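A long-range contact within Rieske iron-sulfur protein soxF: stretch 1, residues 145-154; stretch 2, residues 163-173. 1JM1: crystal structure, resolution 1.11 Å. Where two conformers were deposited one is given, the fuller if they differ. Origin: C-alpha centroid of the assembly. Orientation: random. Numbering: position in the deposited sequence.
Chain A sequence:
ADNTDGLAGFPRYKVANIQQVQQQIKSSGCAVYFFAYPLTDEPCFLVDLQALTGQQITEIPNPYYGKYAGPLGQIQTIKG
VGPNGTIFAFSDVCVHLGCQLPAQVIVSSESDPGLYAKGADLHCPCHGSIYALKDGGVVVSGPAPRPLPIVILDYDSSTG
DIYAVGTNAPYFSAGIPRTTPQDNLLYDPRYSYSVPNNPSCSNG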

ATOM      1  N   PRO A 145       0.960  -9.953 -12.951  1.00 12.83           N
ATOM      2  CA  PRO A 145       2.010 -10.986 -12.957  1.00 14.17           C
ATOM      3  C   PRO A 145       2.840 -11.059 -11.707  1.00 13.06           C
ATOM      4  O   PRO A 145       3.729 -11.921 -11.631  1.00 14.80           O
ATOM      5  CB  PRO A 145       2.872 -10.547 -14.170  1.00 17.14           C
ATOM      6  CG  PRO A 145       2.792  -9.046 -14.098  1.00 16.28           C
ATOM      7  CD  PRO A 145       1.347  -8.785 -13.781  1.00 14.36           C
ATOM      8  N   ARG A 146       2.594 -10.217 -10.720  1.00 12.16           N
ATOM      9  CA  ARG A 146       3.391 -10.164  -9.510  1.00 11.79           C
ATOM     10  C   ARG A 146       2.579  -9.457  -8.439  1.00 10.91           C
ATOM     11  O   ARG A 146       1.585  -8.779  -8.748  1.00 11.20           O
ATOM     12  CB  ARG A 146       4.708  -9.452  -9.759  1.00 11.88           C
ATOM     13  CG  ARG A 146       4.565  -7.996 -10.190  1.00 11.84           C
ATOM     14  CD  ARG A 146       5.889  -7.439 -10.623  1.00 12.91           C
ATOM     15  NE  ARG A 146       5.862  -6.012 -11.026  1.00 12.89           N
ATOM     16  CZ  ARG A 146       6.151  -5.006 -10.267  1.00 11.34           C
ATOM     17  NH1 ARG A 146       6.405  -5.133  -8.982  1.00 11.52           N
ATOM     18  NH2 ARG A 146       6.169  -3.773 -10.810  1.00 12.79           N
ATOM     19  N   PRO A 147       2.986  -9.583  -7.181  1.00 10.65           N
ATOM     20  CA  PRO A 147       2.210  -8.999  -6.070  1.00 10.34           C
ATOM     21  C   PRO A 147       2.209  -7.473  -6.097  1.00  9.90           C
ATOM     22  O   PRO A 147       3.137  -6.794  -6.564  1.00 10.23           O
ATOM     23  CB  PRO A 147       2.912  -9.526  -4.825  1.00 10.80           C
ATOM     24  CG  PRO A 147       3.568 -10.808  -5.274  1.00 12.00           C
ATOM     25  CD  PRO A 147       4.060 -10.469  -6.664  1.00 11.53           C
ATOM     26  N   LEU A 148       1.177  -6.905  -5.478  1.00  9.75           N
ATOM     27  CA  LEU A 148       1.094  -5.470  -5.299  1.00  9.71           C
ATOM     28  C   LEU A 148       2.206  -4.988  -4.370  1.00  9.26           C
ATOM     29  O   LEU A 148       2.320  -5.507  -3.255  1.00  9.92           O
ATOM     30  CB  LEU A 148      -0.272  -5.097  -4.715  1.00  9.80           C
ATOM     31  CG  LEU A 148      -0.554  -3.599  -4.643  1.00 10.07           C
ATOM     32  CD1 LEU A 148      -0.644  -2.993  -6.039  1.00 10.57           C
ATOM     33  CD2 LEU A 148      -1.878  -3.374  -3.907  1.00 10.81           C
ATOM     34  N   PRO A 149       3.029  -4.011  -4.773  1.00  9.24           N
ATOM     35  CA  PRO A 149       4.092  -3.573  -3.873  1.00  9.41           C
ATOM     36  C   PRO A 149       3.579  -3.023  -2.551  1.00  9.43           C
ATOM     37  O   PRO A 149       2.561  -2.314  -2.489  1.00  9.83           O
ATOM     38  CB  PRO A 149       4.827  -2.513  -4.703  1.00  9.83           C
ATOM     39  CG  PRO A 149       4.609  -2.983  -6.121  1.00 10.44           C
ATOM     40  CD  PRO A 149       3.158  -3.471  -6.119  1.00  9.84           C
ATOM     41  N   ILE A 150       4.325  -3.345  -1.510  1.00  9.63           N
ATOM     42  CA  ILE A 150       4.131  -2.872  -0.151  1.00  9.73           C
ATOM     43  C   ILE A 150       5.038  -1.677   0.103  1.00  9.40           C
ATOM     44  O   ILE A 150       6.213  -1.689  -0.256  1.00 10.22           O
ATOM     45  CB  ILE A 150       4.412  -4.000   0.879  1.00  9.98           C
ATOM     46  CG1 ILE A 150       3.396  -5.115   0.687  1.00 12.00           C
ATOM     47  CG2 ILE A 150       4.429  -3.479   2.302  1.00 11.15           C
ATOM     48  CD1 ILE A 150       3.752  -6.408   1.434  1.00 14.44           C
ATOM     49  N   VAL A 151       4.480  -0.663   0.762  1.00  9.45           N
ATOM     50  CA  VAL A 151       5.227   0.465   1.270  1.00  9.89           C
ATOM     51  C   VAL A 151       5.579   0.140   2.730  1.00  9.80           C
ATOM     52  O   VAL A 151       4.696  -0.072   3.569  1.00 10.68           O
ATOM     53  CB  VAL A 151       4.421   1.760   1.166  1.00 10.50           C
ATOM     54  CG1 VAL A 151       5.231   2.926   1.776  1.00 11.95           C
ATOM     55  CG2 VAL A 151       4.056   2.047  -0.281  1.00 11.56           C
ATOM     56  N   ILE A 152       6.872   0.079   2.996  1.00 10.32           N
ATOM     57  CA  ILE A 152       7.377  -0.243   4.341  1.00 10.86           C
ATOM     58  C   ILE A 152       7.190   0.995   5.215  1.00 10.85           C
ATOM     59  O   ILE A 152       7.545   2.105   4.810  1.00 11.24           O
ATOM     60  CB  ILE A 152       8.822  -0.712   4.257  0.54 11.41           C
ATOM     61  CG1 ILE A 152       8.936  -1.878   3.264  0.54 13.02           C
ATOM     62  CG2 ILE A 152       9.337  -1.050   5.663  0.54 13.17           C
ATOM     63  CD1 ILE A 152      10.394  -2.022   2.856  0.54 16.06           C
ATOM     64  N   LEU A 153       6.605   0.788   6.402  1.00 11.55           N
ATOM     65  CA  LEU A 153       6.328   1.831   7.342  1.00 11.37           C
ATOM     66  C   LEU A 153       7.165   1.698   8.581  1.00 12.09           C
ATOM     67  O   LEU A 153       7.583   0.608   8.975  1.00 13.82           O
ATOM     68  CB  LEU A 153       4.840   1.785   7.737  1.00 11.55           C
ATOM     69  CG  LEU A 153       3.822   1.893   6.612  1.00 10.97           C
ATOM     70  CD1 LEU A 153       2.409   1.752   7.186  1.00 11.57           C
ATOM     71  CD2 LEU A 153       3.975   3.210   5.838  1.00 11.30           C
ATOM     72  N   ASP A 154       7.347   2.824   9.255  1.00 12.67           N
ATOM     73  CA  ASP A 154       8.009   2.917  10.559  1.00 13.17           C
ATOM     74  C   ASP A 154       7.151   3.848  11.425  1.00 13.07           C
ATOM     75  O   ASP A 154       6.923   5.017  11.058  1.00 17.89           O
ATOM     76  CB  ASP A 154       9.413   3.431  10.410  1.00 14.59           C
ATOM     77  CG  ASP A 154      10.213   3.472  11.690  1.00 21.94           C
ATOM     78  OD1 ASP A 154       9.867   2.753  12.627  1.00 30.81           O
ATOM     79  OD2 ASP A 154      11.272   4.131  11.710  1.00 26.58           O
ATOM     80  N   TYR A 163       5.745   6.902   9.365  1.00 11.38           N
ATOM     81  CA  TYR A 163       6.610   7.252   8.251  1.00 11.69           C
ATOM     82  C   TYR A 163       6.612   6.127   7.201  1.00 11.63           C
ATOM     83  O   TYR A 163       6.625   4.939   7.557  1.00 12.54           O
ATOM     84  CB  TYR A 163       8.055   7.432   8.733  1.00 13.13           C
ATOM     85  CG  TYR A 163       8.232   8.663   9.599  1.00 13.11           C
ATOM     86  CD1 TYR A 163       7.990   8.641  10.955  1.00 13.90           C
ATOM     87  CD2 TYR A 163       8.566   9.885   9.034  1.00 14.46           C
ATOM     88  CE1 TYR A 163       8.145   9.777  11.698  1.00 15.07           C
ATOM     89  CE2 TYR A 163       8.707  11.030   9.780  1.00 15.62           C
ATOM     90  CZ  TYR A 163       8.474  10.994  11.134  1.00 15.54           C
ATOM     91  OH  TYR A 163       8.642  12.122  11.854  1.00 19.19           O
ATOM     92  N   ALA A 164       6.676   6.518   5.937  1.00 11.40           N
ATOM     93  CA  ALA A 164       7.011   5.617   4.853  1.00 11.13           C
ATOM     94  C   ALA A 164       8.525   5.671   4.654  1.00 11.09           C
ATOM     95  O   ALA A 164       9.097   6.748   4.606  1.00 11.93           O
ATOM     96  CB  ALA A 164       6.285   6.040   3.573  1.00 11.46           C
ATOM     97  N   VAL A 165       9.139   4.494   4.573  1.00 11.16           N
ATOM     98  CA  VAL A 165      10.616   4.386   4.551  1.00 11.83           C
ATOM     99  C   VAL A 165      11.165   3.522   3.445  1.00 11.32           C
ATOM    100  O   VAL A 165      12.389   3.465   3.279  1.00 12.54           O
ATOM    101  CB  VAL A 165      11.153   3.942   5.929  1.00 12.66           C
ATOM    102  CG1 VAL A 165      10.788   4.974   6.984  1.00 14.60           C
ATOM    103  CG2 VAL A 165      10.680   2.541   6.304  1.00 13.72           C
ATOM    104  N   GLY A 166      10.330   2.814   2.686  1.00 10.68           N
ATOM    105  CA  GLY A 166      10.829   2.068   1.551  1.00 10.93           C
ATOM    106  C   GLY A 166       9.681   1.340   0.868  1.00 10.22           C
ATOM    107  O   GLY A 166       8.537   1.524   1.217  1.00 10.53           O
ATOM    108  N   THR A 167      10.033   0.504  -0.118  1.00 10.08           N
ATOM    109  CA  THR A 167       9.080  -0.418  -0.719  1.00  9.97           C
ATOM    110  C   THR A 167       9.746  -1.762  -0.861  1.00  9.86           C
ATOM    111  O   THR A 167      10.974  -1.854  -0.892  1.00 11.02           O
ATOM    112  CB  THR A 167       8.517   0.056  -2.074  1.00  9.95           C
ATOM    113  OG1 THR A 167       9.538   0.013  -3.072  1.00 10.57           O
ATOM    114  CG2 THR A 167       7.967   1.471  -1.986  1.00 10.96           C
ATOM    115  N   ASN A 168       8.947  -2.819  -0.985  1.00 10.03           N
ATOM    116  CA  ASN A 168       9.501  -4.151  -1.176  1.00 10.26           C
ATOM    117  C   ASN A 168       9.755  -4.488  -2.630  1.00 10.08           C
ATOM    118  O   ASN A 168      10.364  -5.527  -2.928  1.00 11.30           O
ATOM    119  CB  ASN A 168       8.645  -5.243  -0.544  1.00 10.58           C
ATOM    120  CG  ASN A 168       7.282  -5.414  -1.199  1.00  9.85           C
ATOM    121  OD1 ASN A 168       6.853  -4.538  -1.982  1.00 10.15           O
ATOM    122  ND2 ASN A 168       6.592  -6.487  -0.865  1.00 10.89           N
ATOM    123  N   ALA A 169       9.330  -3.629  -3.572  1.00 10.13           N
ATOM    124  CA  ALA A 169       9.368  -3.917  -5.000  1.00 10.08           C
ATOM    125  C   ALA A 169       9.214  -2.650  -5.753  1.00 10.02           C
ATOM    126  O   ALA A 169       8.634  -1.647  -5.241  1.00 10.30           O
ATOM    127  CB  ALA A 169       8.230  -4.866  -5.337  1.00 10.94           C
ATOM    128  N   PRO A 170       9.617  -2.622  -7.016  1.00 10.62           N
ATOM    129  CA  PRO A 170       9.292  -1.488  -7.904  1.00 10.68           C
ATOM    130  C   PRO A 170       7.800  -1.426  -8.171  1.00 10.05           C
ATOM    131  O   PRO A 170       7.108  -2.449  -8.297  1.00 10.66           O
ATOM    132  CB  PRO A 170      10.038  -1.850  -9.209  1.00 11.88           C
ATOM    133  CG  PRO A 170      10.122  -3.365  -9.173  1.00 12.22           C
ATOM    134  CD  PRO A 170      10.353  -3.691  -7.730  1.00 11.47           C
ATOM    135  N   TYR A 171       7.316  -0.209  -8.323  1.00 10.00           N
ATOM    136  CA  TYR A 171       5.960   0.044  -8.805  1.00  9.98           C
ATOM    137  C   TYR A 171       5.858  -0.338 -10.286  1.00 10.40           C
ATOM    138  O   TYR A 171       6.861  -0.657 -10.955  1.00 10.97           O
ATOM    139  CB  TYR A 171       5.639   1.524  -8.621  1.00 10.23           C
ATOM    140  CG  TYR A 171       5.662   2.038  -7.202  1.00  9.90           C
ATOM    141  CD1 TYR A 171       5.915   3.378  -6.967  1.00 10.35           C
ATOM    142  CD2 TYR A 171       5.419   1.242  -6.092  1.00 10.05           C
ATOM    143  CE1 TYR A 171       5.925   3.899  -5.703  1.00 10.33           C
ATOM    144  CE2 TYR A 171       5.430   1.771  -4.803  1.00 10.03           C
ATOM    145  CZ  TYR A 171       5.684   3.097  -4.605  1.00  9.62           C
ATOM    146  OH  TYR A 171       5.686   3.570  -3.322  1.00 10.56           O
ATOM    147  N   PHE A 172       4.640  -0.315 -10.799  1.00 10.42           N
ATOM    148  CA  PHE A 172       4.386  -0.537 -12.210  1.00 10.60           C
ATOM    149  C   PHE A 172       5.323   0.275 -13.075  1.00 11.10           C
ATOM    150  O   PHE A 172       5.504   1.470 -12.887  1.00 11.45           O
ATOM    151  CB  PHE A 172       2.927  -0.128 -12.479  1.00 11.26           C
ATOM    152  CG  PHE A 172       2.547  -0.224 -13.950  1.00 12.20           C
ATOM    153  CD1 PHE A 172       2.404  -1.455 -14.576  1.00 13.45           C
ATOM    154  CD2 PHE A 172       2.342   0.946 -14.683  1.00 13.64           C
ATOM    155  CE1 PHE A 172       2.065  -1.542 -15.926  1.00 15.16           C
ATOM    156  CE2 PHE A 172       1.973   0.859 -16.049  1.00 15.08           C
ATOM    157  CZ  PHE A 172       1.865  -0.363 -16.618  1.00 16.32           C
ATOM    158  N   SER A 173       5.851  -0.371 -14.113  1.00 11.98           N
ATOM    159  CA  SER A 173       6.692   0.305 -15.114  1.00 13.02           C
ATOM    160  C   SER A 173       5.798   0.824 -16.226  1.00 12.72           C
ATOM    161  O   SER A 173       5.224   0.057 -16.993  1.00 14.33           O
ATOM    162  CB  SER A 173       7.688  -0.682 -15.734  1.00 15.14           C
ATOM    163  OG  SER A 173       8.698  -1.068 -14.817  1.00 16.46           O
TER
HETATM  164  O   HOH W   1       5.890  -3.321 -13.843  1.00 20.67           O
HETATM  165  O   HOH W   2       4.078  -7.284  -2.087  1.00 11.13           O

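Parts of the two stretches pair as neighbouring antiparallel strands, the first running through Val151 to Asp154 and the second through Tyr163 to Thr167; their axes approach to 4.4 Å with 148° between their N-to-C directions. At the Asp154 end of the paired segment, Asp154 and Tyr163 form a hydrogen-bonded pair closed in both directions: Asp154 N donates to Tyr163 O at 2.8 Å, and Tyr163 N donates to Asp154 O, also at 2.8 Å. Leu153 and Ala164 follow as a non-hydrogen-bonded pair, with a CA-CA distance of 4.6 Å. The register then slips by one residue. Ile152 N donates to Gly166 O at 2.8 Å, but Ile152 O accepts from Val165 N at 2.9 Å, so that a single residue of the first strand addresses two successive residues of the second. This is a beta bulge, and Val165, with phi/psi of -130/-8°, carries the distortion in its backbone. Beyond it the regular alternation resumes with Val151 opposite Thr167, their CA atoms 4.4 Å apart. CA-H...O contacts supplement the ladder, the shortest from Leu153 CA to Tyr163 O at 3.1 Å and from Thr167 CA to Ile150 O at 3.2 Å.

Where the second strand gives way to loop, Asn168 continues the pairing by combining main chain and side chain. Its backbone N donates to Ile150 O at 3.0 Å, while its carboxamide OD1 accepts from Ile150 N at 2.8 Å, taking the role that a backbone carbonyl would play in a regular ladder. The p rotamer of Asn168 brings the end of the side chain nearer to the first stretch than its sideways CA-to-CB bond would suggest. The other carboxamide atom, Asn168 ND2, donates at 2.9 Å to a water that in turn donates to Leu148 O at 2.8 Å, extending the link between the stretches.

Apolar side chains pack on both faces of the pairing. On the face that bears Val151, Leu153, Ala164 and Thr167, Val151 CG1 lies 3.7 Å from Ala164 CB, and Leu153 CD2 reaches to 4.3 Å from the same Ala164 CB. On the other face, Ile152 CG2 meets Val165 CG2 at 3.9 Å. Gly166, the bridge partner of Ile152, offers no side chain here; an ideal CB would stand 3.6 Å from Ile152 CD1, so the isoleucine methyl packs closely beside the bare glycine backbone.

Past the strands, Pro149 presses its ring against the second loop, with Pro149 CG 4.2 Å from Ala169 CB and Pro149 CB 4.0 Å from Tyr171 CD2, at the edge of the tyrosine ring. Arg146 anchors the far end. Its extended side chain places Pro170 O near the guanidinium plane, where this one carbonyl accepts from both Arg146 NH1 at 2.9 Å and Arg146 NH2 at 3.0 Å. A weak hydrogen bond joins Arg146 NH2 to Tyr171 O at 3.2 Å. Arg146 NH2 also donates at 3.1 Å to a water that accepts from Ser173 N at 3.0 Å, carrying the contact to the end of the second stretch.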